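Local atomic coordinates of cyclopropane mycolic acid synthase MmaA2 (Mycobacterium tuberculosis, PDB entry 1TPY), a protein that converts a double bond at the distal position of an alpha mycolic acid to a cis cyclopropane ring, using a methylene group from S-adenosyl-L-methionine. Residues T235-A240 with L272-Y277; L192-T197 with Y262-T267; G137-F142 with D149-A154. One frame throughout, in Å; residues are numbered along the deposited sequence.

Overall arrangement
Interaction 3 comes first along the chain. It joins two helices, 139-142 and 147-157, that follow strand 132-136 of the central sheet. Segment 137-142 lines the S-adenosyl-L-homocysteine site, and helix 147-157 packs behind it. Interactions 1 and 2 come later, and their segments alternate. They share helix 256-275, which packs on helix 186-199 in interaction 2 and on helix 229-245 in interaction 1. Their centres are about 12 Å apart and they touch, as where Leu266 lies on Ala240. The centre of interaction 3 is about 24 Å from that of interaction 1 and about 23 Å from that of interaction 2. The bound cetyl-trimethyl-ammonium touches all three, so the lipid pocket links the helical layer to the cofactor site.

Interaction 1. Residues T235-A240 with L272-Y277; sequences TLDLWA and LFRVGY. With 16A (cetyl-trimethyl-ammonium), chain D.
Asp237 and Arg274 meet through one salt bridge and two bridging waters. Asp237 OD1 lies 3.1 Å from Arg274 NH1. The carboxylate and guanidinium planes are only 11° apart, and the acid sits at the edge of the guanidinium. Water 1 donates to Asp237 OD2 and accepts from Arg274 NE. Water 2 donates to Asp237 OD1 and accepts from Arg274 NH1 at 3.1 Å. The distances from water 1 to Arg274 NE and from water 2 to Asp237 OD1 are short enough to be doubtful. The salt bridge and the near-coplanar planes probably limit rotation of both flat groups. The Arg274 chain runs extended from the backbone and then bends at chi3 (-59°), which brings NH1 to the acid. Arg274 is exposed, so the bridge lies at the outer side of the contact.

The inner side is apolar. Leu236 splits its two branches between protein and ligand. CD1 meets the ring of Phe273 obliquely, 3.5 Å from Phe273 CD1. CD2 lies 3.6 Å from C1 of the cetyl-trimethyl-ammonium, the free end of its chain. Phe273 CE1 also reaches the ligand, 4.0 Å from its C5. Trp239 closes on the same end of the chain with its ring edge, CZ3 being 4.0 Å from C1. These residues belong to the lipid pocket, where the detergent tail probably lies much as an acyl chain would. Leu236 also touches Cys269, the active-site residue inferred by similarity.

The helix carrying Phe273 and Arg274 ends here, and Gly276 leaves it with positive phi before strand 278-286. Helix 229-245 packs along the C-terminal part of helix 256-275. Beyond them, Leu238 and Trp239 rest on helix 45-57, while Leu272 and Tyr277 rest on helix 186-199.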
# COMPACT_ATOMS: atom_id res chain seq x y z
N THR A 235 -1.47 -10.61 9.02
CA THR A 235 -0.38 -9.67 8.82
C THR A 235 -0.42 -8.69 9.99
O THR A 235 0.59 -8.41 10.62
CB THR A 235 -0.52 -8.89 7.50
OG1 THR A 235 -0.45 -9.80 6.39
CG2 THR A 235 0.60 -7.85 7.37
N LEU A 236 -1.61 -8.18 10.27
CA LEU A 236 -1.81 -7.23 11.35
C LEU A 236 -1.46 -7.80 12.73
O LEU A 236 -0.90 -7.09 13.56
CB LEU A 236 -3.25 -6.71 11.32
CG LEU A 236 -3.48 -5.67 10.22
CD1 LEU A 236 -4.95 -5.45 9.96
CD2 LEU A 236 -2.82 -4.37 10.64
N ASP A 237 -1.79 -9.07 12.97
CA ASP A 237 -1.48 -9.70 14.25
C ASP A 237 0.04 -9.75 14.41
O ASP A 237 0.58 -9.45 15.48
CB ASP A 237 -2.01 -11.15 14.31
CG ASP A 237 -3.54 -11.22 14.32
OD1 ASP A 237 -4.18 -10.28 14.84
OD2 ASP A 237 -4.08 -12.23 13.83
N LEU A 238 0.73 -10.14 13.34
CA LEU A 238 2.18 -10.23 13.37
C LEU A 238 2.84 -8.88 13.63
O LEU A 238 3.79 -8.79 14.42
CB LEU A 238 2.69 -10.85 12.06
CG LEU A 238 2.33 -12.34 11.93
CD1 LEU A 238 2.50 -12.79 10.51
CD2 LEU A 238 3.22 -13.17 12.86
N TRP A 239 2.32 -7.82 13.00
CA TRP A 239 2.87 -6.49 13.22
C TRP A 239 2.61 -6.08 14.66
O TRP A 239 3.49 -5.57 15.34
CB TRP A 239 2.22 -5.46 12.29
CG TRP A 239 2.65 -5.52 10.87
CD1 TRP A 239 3.79 -6.10 10.37
CD2 TRP A 239 1.98 -4.93 9.75
NE1 TRP A 239 3.87 -5.90 9.01
CE2 TRP A 239 2.77 -5.19 8.61
CE3 TRP A 239 0.79 -4.20 9.61
CZ2 TRP A 239 2.40 -4.75 7.33
CZ3 TRP A 239 0.43 -3.76 8.34
CH2 TRP A 239 1.23 -4.04 7.22
N ALA A 240 1.39 -6.30 15.12
CA ALA A 240 1.01 -5.95 16.48
C ALA A 240 1.92 -6.66 17.49
O ALA A 240 2.46 -6.04 18.40
CB ALA A 240 -0.44 -6.34 16.73
N LEU A 272 -11.13 -5.63 12.30
CA LEU A 272 -11.90 -5.24 11.12
C LEU A 272 -11.85 -6.31 10.03
O LEU A 272 -12.89 -6.71 9.50
CB LEU A 272 -11.40 -3.91 10.57
CG LEU A 272 -11.63 -2.70 11.50
CD1 LEU A 272 -11.21 -1.43 10.78
CD2 LEU A 272 -13.10 -2.63 11.91
N PHE A 273 -10.66 -6.79 9.70
CA PHE A 273 -10.52 -7.81 8.66
C PHE A 273 -11.02 -9.17 9.14
O PHE A 273 -11.62 -9.93 8.38
CB PHE A 273 -9.06 -7.95 8.19
CG PHE A 273 -8.55 -6.76 7.43
CD1 PHE A 273 -7.90 -5.72 8.09
CD2 PHE A 273 -8.76 -6.66 6.06
CE1 PHE A 273 -7.47 -4.60 7.40
CE2 PHE A 273 -8.34 -5.54 5.36
CZ PHE A 273 -7.69 -4.51 6.03
N ARG A 274 -10.77 -9.47 10.41
CA ARG A 274 -11.19 -10.74 10.98
C ARG A 274 -12.71 -10.86 10.93
O ARG A 274 -13.25 -11.88 10.52
CB ARG A 274 -10.69 -10.86 12.43
CG ARG A 274 -10.86 -12.24 13.03
CD ARG A 274 -10.40 -12.27 14.47
NE ARG A 274 -9.00 -11.89 14.60
CZ ARG A 274 -8.56 -10.87 15.33
NH1 ARG A 274 -7.26 -10.61 15.39
NH2 ARG A 274 -9.42 -10.12 16.01
N VAL A 275 -13.39 -9.80 11.36
CA VAL A 275 -14.84 -9.77 11.35
C VAL A 275 -15.33 -9.71 9.91
O VAL A 275 -16.30 -10.37 9.54
CB VAL A 275 -15.38 -8.53 12.10
CG1 VAL A 275 -16.91 -8.47 12.00
CG2 VAL A 275 -14.95 -8.58 13.57
N GLY A 276 -14.64 -8.92 9.09
CA GLY A 276 -15.01 -8.79 7.70
C GLY A 276 -15.52 -7.42 7.30
O GLY A 276 -16.05 -7.25 6.20
N TYR A 277 -15.37 -6.42 8.17
CA TYR A 277 -15.83 -5.07 7.85
C TYR A 277 -15.03 -4.50 6.68
O TYR A 277 -15.56 -3.76 5.86
CB TYR A 277 -15.67 -4.14 9.05
CG TYR A 277 -16.67 -4.36 10.15
CD1 TYR A 277 -16.27 -4.82 11.40
CD2 TYR A 277 -18.03 -4.12 9.94
CE1 TYR A 277 -17.18 -5.03 12.42
CE2 TYR A 277 -18.96 -4.33 10.95
CZ TYR A 277 -18.52 -4.78 12.19
OH TYR A 277 -19.43 -5.00 13.20
C1 16A D . -3.03 -1.86 8.12
C2 16A D . -3.97 -0.68 7.88
C3 16A D . -5.44 -1.13 7.92
C4 16A D . -6.47 -0.04 7.72
C5 16A D . -7.88 -0.65 7.79
C6 16A D . -9.04 0.33 7.60
C7 16A D . -9.25 1.45 8.64
C8 16A D . -10.09 2.69 8.23
C9 16A D . -9.70 3.39 6.91
C10 16A D . -8.30 4.04 6.85
C11 16A D . -7.73 4.32 5.44
C12 16A D . -6.21 4.54 5.37
C13 16A D . -5.47 3.30 4.87
C14 16A D . -3.95 3.50 4.90
C15 16A D . -3.31 2.13 4.66
C16 16A D . -1.78 2.28 4.84
N1 16A D . -0.73 1.18 4.73
C17 16A D . 0.59 1.30 4.96
C18 16A D . -1.12 -0.01 5.59
C19 16A D . -0.73 0.64 3.32
O HOH W 1 -6.86 -12.74 13.61
O HOH W 2 -4.96 -9.31 16.99

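Interaction 2. Residues L192-T197 with Y262-T267; sequences LKFIAT and YMKYLT. With 16A (cetyl-trimethyl-ammonium), chain D.
The lipid pocket is lined here by Ile195 and Tyr265, which meet where helices 186-199 and 256-275 cross. Ile195 CD1 lies 4.0 Å from Tyr265 CD1, obliquely to the ring. The other branch of Ile195, CG2, turns to the ligand and comes 3.7 Å from C10 of cetyl-trimethyl-ammonium. The ring edge of Tyr265 faces C2 of the same tail, and its OH lies 3.8 Å from the terminal carbon C1. That hydroxyl is hydrogen-bonded to the hydroxyl of Tyr33, a residue that binds S-adenosyl-L-methionine, so the tyrosine joins the lipid and cofactor sites.

Away from the ligand, Phe194 fills the gap between the helices. Its CG is anti to the backbone N (chi1 159°), which sends the ring across to the other helix. One edge abuts Tyr265, with Phe194 CE2 3.8 Å from Tyr265 CA. Lys264 lies along one face in an extended chain. Its CE sits 3.7 Å from the Phe194 ring centroid, only 7° off the normal, as a CH-pi contact. NZ makes a cation-pi contact at 4.2 Å from the same centroid.

The segment axes approach to 10.8 Å and cross at -126°. Helix 256-275 also packs through Met263 and Leu266 on helix 229-245, while Tyr262 reaches His15 of helix 9-16.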
# COMPACT_ATOMS: atom_id res chain seq x y z
N LEU A 192 -13.01 3.92 13.55
CA LEU A 192 -12.76 4.56 12.26
C LEU A 192 -12.37 6.04 12.43
O LEU A 192 -11.48 6.55 11.75
CB LEU A 192 -14.01 4.44 11.37
CG LEU A 192 -14.12 3.23 10.42
CD1 LEU A 192 -13.56 1.99 11.08
CD2 LEU A 192 -15.57 3.02 10.03
N LYS A 193 -13.05 6.73 13.35
CA LYS A 193 -12.74 8.13 13.59
C LYS A 193 -11.31 8.21 14.13
O LYS A 193 -10.54 9.09 13.76
CB LYS A 193 -13.74 8.71 14.59
CG LYS A 193 -13.62 10.21 14.79
CD LYS A 193 -14.62 10.69 15.84
CE LYS A 193 -14.50 12.19 16.09
NZ LYS A 193 -15.40 12.63 17.19
N PHE A 194 -10.97 7.28 15.02
CA PHE A 194 -9.64 7.22 15.62
C PHE A 194 -8.58 7.08 14.52
O PHE A 194 -7.57 7.79 14.53
CB PHE A 194 -9.57 6.02 16.58
CG PHE A 194 -8.17 5.54 16.86
CD1 PHE A 194 -7.31 6.29 17.66
CD2 PHE A 194 -7.70 4.35 16.30
CE1 PHE A 194 -6.00 5.85 17.91
CE2 PHE A 194 -6.39 3.90 16.54
CZ PHE A 194 -5.55 4.66 17.35
N ILE A 195 -8.80 6.16 13.59
CA ILE A 195 -7.86 5.95 12.51
C ILE A 195 -7.66 7.24 11.70
O ILE A 195 -6.54 7.66 11.43
CB ILE A 195 -8.35 4.84 11.56
CG1 ILE A 195 -8.43 3.51 12.31
CG2 ILE A 195 -7.41 4.71 10.38
CD1 ILE A 195 -7.08 2.93 12.70
N ALA A 196 -8.78 7.88 11.34
CA ALA A 196 -8.74 9.11 10.56
C ALA A 196 -8.16 10.29 11.32
O ALA A 196 -7.64 11.23 10.73
CB ALA A 196 -10.15 9.45 10.09
N THR A 197 -8.22 10.24 12.64
CA THR A 197 -7.72 11.32 13.47
C THR A 197 -6.29 11.16 13.96
O THR A 197 -5.52 12.12 13.98
CB THR A 197 -8.64 11.54 14.69
OG1 THR A 197 -9.95 11.92 14.24
CG2 THR A 197 -8.09 12.63 15.61
N TYR A 262 -0.32 2.98 18.31
CA TYR A 262 -0.11 2.01 17.26
C TYR A 262 -0.63 0.61 17.60
O TYR A 262 -1.14 -0.09 16.72
CB TYR A 262 1.37 1.96 16.85
CG TYR A 262 1.69 3.00 15.79
CD1 TYR A 262 1.66 4.36 16.08
CD2 TYR A 262 1.96 2.62 14.47
CE1 TYR A 262 1.87 5.33 15.09
CE2 TYR A 262 2.17 3.57 13.47
CZ TYR A 262 2.12 4.92 13.79
OH TYR A 262 2.34 5.87 12.81
N MET A 263 -0.52 0.20 18.86
CA MET A 263 -1.03 -1.11 19.26
C MET A 263 -2.55 -1.08 19.11
O MET A 263 -3.16 -2.06 18.68
CB MET A 263 -0.67 -1.43 20.71
CG MET A 263 0.81 -1.74 20.94
SD MET A 263 1.42 -3.05 19.85
CE MET A 263 0.47 -4.46 20.46
N LYS A 264 -3.15 0.05 19.46
CA LYS A 264 -4.60 0.21 19.35
C LYS A 264 -4.99 0.14 17.87
O LYS A 264 -5.99 -0.49 17.51
CB LYS A 264 -5.03 1.56 19.93
CG LYS A 264 -6.52 1.87 19.81
CD LYS A 264 -6.85 3.21 20.44
CE LYS A 264 -8.31 3.61 20.18
NZ LYS A 264 -8.65 4.90 20.86
N TYR A 265 -4.19 0.79 17.02
CA TYR A 265 -4.46 0.79 15.59
C TYR A 265 -4.24 -0.58 14.97
O TYR A 265 -5.09 -1.08 14.24
CB TYR A 265 -3.61 1.88 14.91
CG TYR A 265 -2.91 1.50 13.61
CD1 TYR A 265 -3.60 0.93 12.54
CD2 TYR A 265 -1.54 1.77 13.45
CE1 TYR A 265 -2.95 0.64 11.34
CE2 TYR A 265 -0.89 1.48 12.25
CZ TYR A 265 -1.59 0.92 11.20
OH TYR A 265 -0.94 0.63 10.03
N LEU A 266 -3.11 -1.21 15.27
CA LEU A 266 -2.82 -2.51 14.68
C LEU A 266 -3.83 -3.59 15.08
O LEU A 266 -4.35 -4.30 14.22
CB LEU A 266 -1.40 -2.96 15.05
CG LEU A 266 -0.25 -2.07 14.56
CD1 LEU A 266 1.06 -2.65 15.07
CD2 LEU A 266 -0.23 -1.99 13.03
N THR A 267 -4.11 -3.72 16.38
CA THR A 267 -5.05 -4.73 16.85
C THR A 267 -6.47 -4.40 16.41
O THR A 267 -7.25 -5.30 16.09
CB THR A 267 -5.01 -4.88 18.39
OG1 THR A 267 -5.22 -3.60 19.00
CG2 THR A 267 -3.67 -5.43 18.84
C1 16A D . -3.03 -1.86 8.12
C2 16A D . -3.97 -0.68 7.88
C3 16A D . -5.44 -1.13 7.92
C4 16A D . -6.47 -0.04 7.72
C5 16A D . -7.88 -0.65 7.79
C6 16A D . -9.04 0.33 7.60
C7 16A D . -9.25 1.45 8.64
C8 16A D . -10.09 2.69 8.23
C9 16A D . -9.70 3.39 6.91
C10 16A D . -8.30 4.04 6.85
C11 16A D . -7.73 4.32 5.44
C12 16A D . -6.21 4.54 5.37
C13 16A D . -5.47 3.30 4.87
C14 16A D . -3.95 3.50 4.90
C15 16A D . -3.31 2.13 4.66
C16 16A D . -1.78 2.28 4.84
N1 16A D . -0.73 1.18 4.73
C17 16A D . 0.59 1.30 4.96
C18 16A D . -1.12 -0.01 5.59
C19 16A D . -0.73 0.64 3.32

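Interaction 3. Residues G137-F142 with D149-A154; sequences GAFEHF and DFFARA. With SAH (S-adenosyl-L-homocysteine), chain C; 16A (cetyl-trimethyl-ammonium), chain D.
Phe142 and Phe139 both come over the same face of the Phe150 ring. Phe142 CE1 presses over that face toward the rim, 3.3 Å from Phe150 CD1, and the two rings meet obliquely. Phe139 brings its edge toward the Phe150 face in an offset edge-to-face pair. Here Phe139 CE1 lies 3.6 Å from Phe150 CD2, with the planes at 72°. The same Phe139 CE1 fits into the corner between Phe150 and Phe151, 3.7 Å from Phe151 CZ. Phe151 in turn has CD2 of Phe150 over the centre of one face.

Different first torsions set the Phe139 and Phe142 rings apart. Phe139 points its ring anti to the backbone N (chi1 -163°), while the Phe142 ring is anti to the carbonyl carbon (chi1 -66°). The backbone of Phe139 then covers the Phe142 ring, its CA lying over the centre.

This four-ring aromatic cluster lies beside the Rossmann-like methyltransferase sheet. Phe142 and Phe150 touch Ile71 of strand 67-71. Phe139 and Phe151 touch Leu166 of strand 163-171.

The far edge of Phe142 borders the adenine, with CE2 3.6 Å from C5 of S-adenosyl-L-homocysteine. Ala138 CB meets the ribose at O4', 3.1 Å away. His141 stands between the two ligands. Its CB faces the adenine N7, and its NE2 lies 3.7 Å from C14 of cetyl-trimethyl-ammonium while hydrogen-bonded to Tyr16. Glu140 CB fits against the neighbouring tail carbon C13, at 3.5 Å.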
# COMPACT_ATOMS: atom_id res chain seq x y z
N GLY A 137 -1.21 -0.42 -1.41
CA GLY A 137 -1.49 0.30 -0.18
C GLY A 137 -1.33 1.80 -0.23
O GLY A 137 -1.21 2.45 0.80
N ALA A 138 -1.34 2.38 -1.43
CA ALA A 138 -1.20 3.82 -1.57
C ALA A 138 -2.55 4.47 -1.89
O ALA A 138 -2.86 5.55 -1.39
CB ALA A 138 -0.19 4.14 -2.67
N PHE A 139 -3.33 3.80 -2.72
CA PHE A 139 -4.64 4.28 -3.16
C PHE A 139 -5.54 4.82 -2.05
O PHE A 139 -6.22 5.83 -2.23
CB PHE A 139 -5.37 3.14 -3.88
CG PHE A 139 -6.53 3.60 -4.72
CD1 PHE A 139 -6.31 4.14 -5.99
CD2 PHE A 139 -7.84 3.45 -4.27
CE1 PHE A 139 -7.39 4.54 -6.80
CE2 PHE A 139 -8.92 3.84 -5.07
CZ PHE A 139 -8.70 4.39 -6.34
N GLU A 140 -5.56 4.12 -0.91
CA GLU A 140 -6.37 4.51 0.24
C GLU A 140 -6.14 5.96 0.67
O GLU A 140 -7.01 6.58 1.27
CB GLU A 140 -6.10 3.56 1.42
CG GLU A 140 -6.30 2.07 1.11
CD GLU A 140 -5.05 1.38 0.60
OE1 GLU A 140 -4.34 1.95 -0.25
OE2 GLU A 140 -4.77 0.24 1.04
N HIS A 141 -4.95 6.48 0.35
CA HIS A 141 -4.57 7.85 0.69
C HIS A 141 -4.97 8.88 -0.37
O HIS A 141 -5.07 10.07 -0.07
CB HIS A 141 -3.05 7.95 0.87
CG HIS A 141 -2.55 7.30 2.12
ND1 HIS A 141 -2.77 7.83 3.38
CD2 HIS A 141 -1.81 6.18 2.31
CE1 HIS A 141 -2.19 7.06 4.28
NE2 HIS A 141 -1.60 6.05 3.66
N PHE A 142 -5.17 8.43 -1.60
CA PHE A 142 -5.50 9.33 -2.70
C PHE A 142 -6.69 10.25 -2.47
O PHE A 142 -6.66 11.41 -2.87
CB PHE A 142 -5.73 8.52 -3.98
CG PHE A 142 -4.49 7.83 -4.49
CD1 PHE A 142 -4.57 7.00 -5.61
CD2 PHE A 142 -3.27 7.97 -3.85
CE1 PHE A 142 -3.45 6.32 -6.07
CE2 PHE A 142 -2.14 7.29 -4.31
CZ PHE A 142 -2.23 6.46 -5.42
N ASP A 149 -9.04 11.25 -11.50
CA ASP A 149 -7.80 11.81 -12.01
C ASP A 149 -6.66 10.80 -11.91
O ASP A 149 -5.81 10.74 -12.80
CB ASP A 149 -7.44 13.10 -11.27
CG ASP A 149 -8.22 14.29 -11.76
OD1 ASP A 149 -9.12 14.11 -12.62
OD2 ASP A 149 -7.95 15.42 -11.30
N PHE A 150 -6.64 10.01 -10.84
CA PHE A 150 -5.58 9.01 -10.69
C PHE A 150 -5.56 8.05 -11.87
O PHE A 150 -4.52 7.87 -12.52
CB PHE A 150 -5.73 8.19 -9.42
CG PHE A 150 -4.87 6.95 -9.40
CD1 PHE A 150 -3.49 7.04 -9.30
CD2 PHE A 150 -5.44 5.69 -9.54
CE1 PHE A 150 -2.68 5.91 -9.36
CE2 PHE A 150 -4.65 4.54 -9.60
CZ PHE A 150 -3.27 4.65 -9.51
N PHE A 151 -6.69 7.42 -12.15
CA PHE A 151 -6.78 6.47 -13.24
C PHE A 151 -6.50 7.12 -14.59
O PHE A 151 -5.86 6.52 -15.45
CB PHE A 151 -8.15 5.79 -13.26
CG PHE A 151 -8.37 4.85 -12.11
CD1 PHE A 151 -9.34 5.11 -11.14
CD2 PHE A 151 -7.59 3.70 -11.97
CE1 PHE A 151 -9.53 4.24 -10.07
CE2 PHE A 151 -7.77 2.83 -10.90
CZ PHE A 151 -8.74 3.10 -9.95
N ALA A 152 -6.96 8.35 -14.78
CA ALA A 152 -6.73 9.04 -16.04
C ALA A 152 -5.22 9.17 -16.27
O ALA A 152 -4.72 8.94 -17.37
CB ALA A 152 -7.39 10.43 -16.02
N ARG A 153 -4.49 9.53 -15.21
CA ARG A 153 -3.04 9.68 -15.30
C ARG A 153 -2.34 8.35 -15.58
O ARG A 153 -1.44 8.26 -16.42
CB ARG A 153 -2.49 10.27 -14.00
CG ARG A 153 -1.00 10.59 -14.06
CD ARG A 153 -0.73 11.62 -15.15
NE ARG A 153 -1.43 12.87 -14.88
CZ ARG A 153 -1.05 13.76 -13.97
NH1 ARG A 153 0.03 13.53 -13.22
NH2 ARG A 153 -1.76 14.85 -13.77
N ALA A 154 -2.74 7.32 -14.84
CA ALA A 154 -2.16 5.99 -15.01
C ALA A 154 -2.39 5.53 -16.44
O ALA A 154 -1.51 4.95 -17.07
CB ALA A 154 -2.81 5.01 -14.04
N SAH C . 3.75 0.35 -1.43
CA SAH C . 4.51 0.21 -0.19
CB SAH C . 4.16 1.33 0.83
CG SAH C . 2.70 1.48 1.25
SD SAH C . 2.44 2.81 2.45
C SAH C . 4.28 -1.16 0.44
O SAH C . 3.39 -1.89 -0.04
OXT SAH C . 4.98 -1.49 1.42
C5' SAH C . 1.56 4.05 1.47
C4' SAH C . 2.50 4.68 0.44
O4' SAH C . 1.80 5.42 -0.60
C3' SAH C . 3.50 5.67 1.04
O3' SAH C . 4.79 5.46 0.45
C2' SAH C . 2.94 7.01 0.69
O2' SAH C . 3.94 8.04 0.70
C1' SAH C . 2.37 6.73 -0.67
N9 SAH C . 1.34 7.74 -1.16
C8 SAH C . 0.19 8.21 -0.59
N7 SAH C . -0.48 9.08 -1.28
C5 SAH C . 0.31 9.22 -2.43
C6 SAH C . 0.19 10.00 -3.61
N6 SAH C . -0.82 10.83 -3.82
N1 SAH C . 1.18 9.88 -4.56
C2 SAH C . 2.21 9.04 -4.35
N3 SAH C . 2.43 8.26 -3.29
C4 SAH C . 1.43 8.40 -2.35
C1 16A D . -3.03 -1.86 8.12
C2 16A D . -3.97 -0.68 7.88
C3 16A D . -5.44 -1.13 7.92
C4 16A D . -6.47 -0.04 7.72
C5 16A D . -7.88 -0.65 7.79
C6 16A D . -9.04 0.33 7.60
C7 16A D . -9.25 1.45 8.64
C8 16A D . -10.09 2.69 8.23
C9 16A D . -9.70 3.39 6.91
C10 16A D . -8.30 4.04 6.85
C11 16A D . -7.73 4.32 5.44
C12 16A D . -6.21 4.54 5.37
C13 16A D . -5.47 3.30 4.87
C14 16A D . -3.95 3.50 4.90
C15 16A D . -3.31 2.13 4.66
C16 16A D . -1.78 2.28 4.84
N1 16A D . -0.73 1.18 4.73
C17 16A D . 0.59 1.30 4.96
C18 16A D . -1.12 -0.01 5.59
C19 16A D . -0.73 0.64 3.32